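Local structure of TIR domain-containing adapter molecule 1 (Homo sapiens, 4BSX) at residues A[115-120]-A[145-150]; A[123-128]-A[138-143]. The protein is the TRIF adaptor of Toll-like receptor signalling, which induces interferon-beta and has an N-terminal helical domain structurally similar to IFIT proteins. The protein carries 2 engineered substitutions. One frame throughout, in Å; residues are numbered along the deposited sequence.

Interaction 1: A[115-120]-A[145-150]; sequences SMRDVA and NRCGWD. Engineered in segment 115-120: M116 (natural residue Leu).
D118 and C147 mark the place where the two backbones come nearest, their CA atoms 5.9 Å apart. Segment 115-120 is helical throughout, whereas 145-150 is the last turn of a helix followed by its exit: G148 takes a positive phi of 87° just after C147 and leads the chain out to W149. R117 brings its guanidinium to this helix end. Its CG is anti to the backbone N (chi1 176°) and the chain bends at chi3, which places NE; the guanidinium lies with one face on R146 O, which sits 3.1 Å above its plane and over its centre. The N-H groups lie in that plane and do not point up at the oxygen, so the pairing is a charge resting on a carbonyl at the C-terminal end of a helix, probably a favourable one. At its edge, in plane, the same guanidinium meets D118 OD1 in a salt bridge with R117 NH2 at 3.4 Å, and the bonds from NE and NH2 are both weak. D118 OD1 also lies 3.1 Å from C147 SG. The other oxygen, D118 OD2, accepts a weak bond of 3.4 Å from W149 NE1 at the edge of the indole, with the carboxylate and ring planes 82° apart. An alanine in place of R117 would probably leave D118 without its ion-pair mate and freer to turn, and would uncover the R146 carbonyl. This is a surface contact at the far end of a helix pair: helix 96-108 borders it through H104, which touches both R117 and R146, while Y121, one turn further along helix 114-130, packs on R146 and C147.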
# COMPACT_ATOMS: atom_id res chain seq x y z
N SER A 115 16.00 0.93 -2.03
CA SER A 115 16.21 -0.32 -2.73
C SER A 115 14.99 -1.22 -2.53
O SER A 115 14.73 -2.10 -3.35
CB SER A 115 17.47 -1.01 -2.21
OG SER A 115 17.24 -1.68 -1.00
N MSE A 116 14.25 -1.03 -1.43
CA MSE A 116 13.07 -1.87 -1.17
C MSE A 116 11.92 -1.44 -2.07
O MSE A 116 11.16 -2.28 -2.54
CB MSE A 116 12.64 -1.84 0.30
CG MSE A 116 13.41 -2.78 1.27
SE MSE A 116 13.61 -4.67 0.66
CE MSE A 116 15.32 -4.55 -0.34
N ARG A 117 11.81 -0.15 -2.34
CA ARG A 117 10.86 0.32 -3.34
C ARG A 117 11.14 -0.28 -4.71
O ARG A 117 10.21 -0.58 -5.45
CB ARG A 117 10.93 1.83 -3.46
CG ARG A 117 10.03 2.38 -4.57
CD ARG A 117 10.42 3.80 -4.90
NE ARG A 117 11.82 3.82 -5.29
CZ ARG A 117 12.65 4.83 -5.06
NH1 ARG A 117 12.22 5.94 -4.45
NH2 ARG A 117 13.92 4.72 -5.44
N ASP A 118 12.43 -0.38 -5.05
CA ASP A 118 12.86 -0.81 -6.38
C ASP A 118 12.47 -2.26 -6.59
O ASP A 118 11.89 -2.64 -7.61
CB ASP A 118 14.39 -0.70 -6.51
CG ASP A 118 14.87 0.74 -6.66
OD1 ASP A 118 14.05 1.66 -6.86
OD2 ASP A 118 16.10 0.95 -6.62
N VAL A 119 12.82 -3.06 -5.60
CA VAL A 119 12.47 -4.48 -5.61
C VAL A 119 10.96 -4.64 -5.77
O VAL A 119 10.52 -5.45 -6.58
CB VAL A 119 12.94 -5.17 -4.33
CG1 VAL A 119 12.37 -6.58 -4.22
CG2 VAL A 119 14.45 -5.19 -4.28
N ALA A 120 10.17 -3.86 -5.03
CA ALA A 120 8.69 -3.91 -5.17
C ALA A 120 8.16 -3.55 -6.60
O ALA A 120 7.29 -4.24 -7.14
CB ALA A 120 8.01 -3.05 -4.06
N ASN A 145 9.70 6.30 -13.35
CA ASN A 145 9.58 7.62 -12.75
C ASN A 145 9.81 7.63 -11.24
O ASN A 145 10.40 8.57 -10.72
CB ASN A 145 8.17 8.15 -13.04
CG ASN A 145 7.94 9.53 -12.49
OD1 ASN A 145 7.52 9.69 -11.34
ND2 ASN A 145 8.19 10.55 -13.32
N ARG A 146 9.33 6.61 -10.53
CA ARG A 146 9.46 6.61 -9.06
C ARG A 146 10.78 6.00 -8.65
O ARG A 146 11.28 6.29 -7.58
CB ARG A 146 8.33 5.86 -8.35
CG ARG A 146 6.89 6.31 -8.72
CD ARG A 146 6.32 7.41 -7.84
NE ARG A 146 4.88 7.63 -8.07
CZ ARG A 146 3.90 6.89 -7.54
NH1 ARG A 146 4.15 5.84 -6.73
NH2 ARG A 146 2.63 7.19 -7.84
N CYS A 147 11.37 5.16 -9.49
CA CYS A 147 12.58 4.48 -9.05
C CYS A 147 13.84 5.21 -9.48
O CYS A 147 14.93 4.88 -8.99
CB CYS A 147 12.59 3.03 -9.52
SG CYS A 147 11.46 2.00 -8.58
N GLY A 148 13.68 6.19 -10.37
CA GLY A 148 14.76 7.07 -10.81
C GLY A 148 15.56 6.53 -11.99
O GLY A 148 16.55 7.14 -12.42
N TRP A 149 15.13 5.37 -12.50
CA TRP A 149 15.87 4.65 -13.53
C TRP A 149 15.03 3.51 -14.11
O TRP A 149 14.00 3.15 -13.53
CB TRP A 149 17.18 4.09 -12.94
CG TRP A 149 17.01 3.17 -11.74
CD1 TRP A 149 16.72 3.54 -10.45
CD2 TRP A 149 17.14 1.73 -11.72
NE1 TRP A 149 16.65 2.42 -9.64
CE2 TRP A 149 16.90 1.31 -10.39
CE3 TRP A 149 17.43 0.77 -12.70
CZ2 TRP A 149 16.96 -0.02 -10.03
CZ3 TRP A 149 17.48 -0.56 -12.33
CH2 TRP A 149 17.24 -0.94 -11.00
N ASP A 150 15.46 2.96 -15.24
CA ASP A 150 14.77 1.84 -15.87
C ASP A 150 14.49 0.71 -14.88
O ASP A 150 15.40 -0.05 -14.53
CB ASP A 150 15.61 1.30 -17.02
CG ASP A 150 15.32 1.98 -18.33
OD1 ASP A 150 14.41 1.50 -19.05
OD2 ASP A 150 16.01 2.98 -18.64

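Interaction 2: A[123-128]-A[138-143]; sequences EAVRTL and ELQDEA
One residue before A124, which packs on L139, the carbonyl oxygen E123 O is gripped by two donors from T127: the backbone N at 2.8 Å, and the hydroxyl OG1 at 2.9 Å. They arrive from opposite faces of the carbonyl plane, OG1 at a C=O...donor angle of 148°, and the second bond ties the threonine side chain back to its own helix. Between the helices the contact is apolar, and L139 carries most of it. With its CG anti to the backbone N (chi1 167°), L139 reaches across to segment 123-128 of helix 114-130, where the branch CD2 does nearly all the touching. CD2 lies 3.8 Å from A124 CB and 3.5 Å from A124 O, the oxygen that also takes the helical bond from L128 N. From the next turn, L128 meets the same methyl with both branches, its CD2 standing 3.7 Å from L139 CD2. V125 covers the other flank: its CG2 is 4.0 Å from L139 CG and reaches on to A143 CB, a looser touch at 4.5 Å. Its second methyl, CG1, brushes the aliphatic CG of Q140 toward the solvent side. The methyl CD2 of L139 thus sits among A124, V125 and L128. W97 of helix 96-108 also touches L139, and Y121 packs on both L139 and A143. The axes of the two segments pass 10.0 Å apart at 170°, close to antiparallel. Two consecutive helices packed this way through alanines and branched aliphatic residues form a helical hairpin, the kind of unit from which tetratricopeptide-like folds are built, consistent with the resemblance of this domain to IFIT proteins.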
# COMPACT_ATOMS: atom_id res chain seq x y z
N GLU A 123 8.99 -6.68 -8.87
CA GLU A 123 8.06 -7.77 -8.66
C GLU A 123 6.72 -7.44 -9.26
O GLU A 123 6.04 -8.32 -9.77
CB GLU A 123 7.92 -8.12 -7.15
CG GLU A 123 9.20 -8.73 -6.59
CD GLU A 123 9.17 -8.94 -5.08
OE1 GLU A 123 8.10 -8.70 -4.46
OE2 GLU A 123 10.21 -9.34 -4.49
N ALA A 124 6.30 -6.19 -9.19
CA ALA A 124 5.01 -5.82 -9.75
C ALA A 124 5.10 -6.00 -11.24
O ALA A 124 4.14 -6.38 -11.89
CB ALA A 124 4.67 -4.38 -9.42
N VAL A 125 6.26 -5.66 -11.80
CA VAL A 125 6.41 -5.62 -13.25
C VAL A 125 6.39 -7.08 -13.72
O VAL A 125 5.67 -7.43 -14.65
CB VAL A 125 7.68 -4.85 -13.68
CG1 VAL A 125 8.04 -5.16 -15.12
CG2 VAL A 125 7.49 -3.37 -13.51
N ARG A 126 7.13 -7.93 -13.00
CA ARG A 126 7.11 -9.38 -13.22
C ARG A 126 5.71 -9.93 -13.12
O ARG A 126 5.27 -10.64 -14.00
CB ARG A 126 7.99 -10.06 -12.19
CG ARG A 126 8.41 -11.48 -12.53
CD ARG A 126 9.34 -11.99 -11.47
NE ARG A 126 10.31 -10.95 -11.15
CZ ARG A 126 10.91 -10.82 -9.98
NH1 ARG A 126 10.65 -11.68 -9.00
NH2 ARG A 126 11.77 -9.82 -9.78
N THR A 127 4.99 -9.61 -12.07
CA THR A 127 3.63 -10.08 -11.93
C THR A 127 2.72 -9.69 -13.13
O THR A 127 2.11 -10.57 -13.73
CB THR A 127 3.05 -9.59 -10.61
OG1 THR A 127 3.77 -10.18 -9.54
CG2 THR A 127 1.61 -9.97 -10.48
N LEU A 128 2.66 -8.41 -13.50
CA LEU A 128 1.81 -7.99 -14.61
C LEU A 128 2.24 -8.64 -15.97
O LEU A 128 1.42 -8.94 -16.80
CB LEU A 128 1.75 -6.44 -14.71
CG LEU A 128 0.64 -5.77 -13.88
CD1 LEU A 128 0.97 -5.85 -12.42
CD2 LEU A 128 0.38 -4.34 -14.31
N GLU A 138 1.81 1.19 -18.41
CA GLU A 138 1.49 2.14 -17.35
C GLU A 138 2.36 1.96 -16.13
O GLU A 138 2.90 2.95 -15.60
CB GLU A 138 0.01 1.99 -16.95
CG GLU A 138 -0.35 2.87 -15.78
CD GLU A 138 -1.84 2.88 -15.53
OE1 GLU A 138 -2.55 2.22 -16.30
OE2 GLU A 138 -2.28 3.55 -14.58
N LEU A 139 2.47 0.71 -15.68
CA LEU A 139 3.21 0.38 -14.47
C LEU A 139 4.70 0.62 -14.64
O LEU A 139 5.37 1.14 -13.71
CB LEU A 139 2.96 -1.09 -14.10
CG LEU A 139 3.90 -1.69 -13.03
CD1 LEU A 139 3.79 -0.93 -11.73
CD2 LEU A 139 3.54 -3.10 -12.82
N GLN A 140 5.20 0.25 -15.82
CA GLN A 140 6.60 0.39 -16.18
C GLN A 140 6.93 1.87 -16.22
O GLN A 140 8.02 2.26 -15.79
CB GLN A 140 6.88 -0.21 -17.56
CG GLN A 140 6.98 -1.74 -17.63
CD GLN A 140 7.00 -2.24 -19.10
OE1 GLN A 140 6.49 -1.56 -20.00
NE2 GLN A 140 7.57 -3.40 -19.34
N ASP A 141 6.01 2.69 -16.76
CA ASP A 141 6.19 4.16 -16.76
C ASP A 141 6.31 4.67 -15.34
O ASP A 141 7.28 5.37 -14.98
CB ASP A 141 5.02 4.86 -17.46
CG ASP A 141 5.06 4.71 -18.97
OD1 ASP A 141 6.18 4.45 -19.50
OD2 ASP A 141 3.98 4.84 -19.62
N GLU A 142 5.32 4.32 -14.52
CA GLU A 142 5.37 4.62 -13.08
C GLU A 142 6.64 4.09 -12.39
O GLU A 142 7.28 4.75 -11.60
CB GLU A 142 4.13 4.06 -12.40
CG GLU A 142 4.17 4.12 -10.90
CD GLU A 142 2.86 3.69 -10.31
OE1 GLU A 142 1.86 3.86 -11.04
OE2 GLU A 142 2.85 3.18 -9.13
N ALA A 143 7.04 2.89 -12.71
CA ALA A 143 8.20 2.35 -12.05
C ALA A 143 9.41 3.21 -12.38
O ALA A 143 10.23 3.48 -11.51
CB ALA A 143 8.44 0.88 -12.45

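Both contacts join helix 114-130 to helix 136-147, the last two helices of the chain, and their centres are 10 Å apart on the same side of the chain's centre. Interaction 2 is nested within interaction 1: it closes the antiparallel pair near the turn between the helices, and interaction 1 closes it again where the first helix starts and the second runs out. Y121, between the two segments of the first helix, packs on residues of both 138-143 and 145-150 and so bridges the two zones. The pair is therefore held by a largely apolar seam near its turn and by polar, more exposed groups at its open end, close to the last modelled residue.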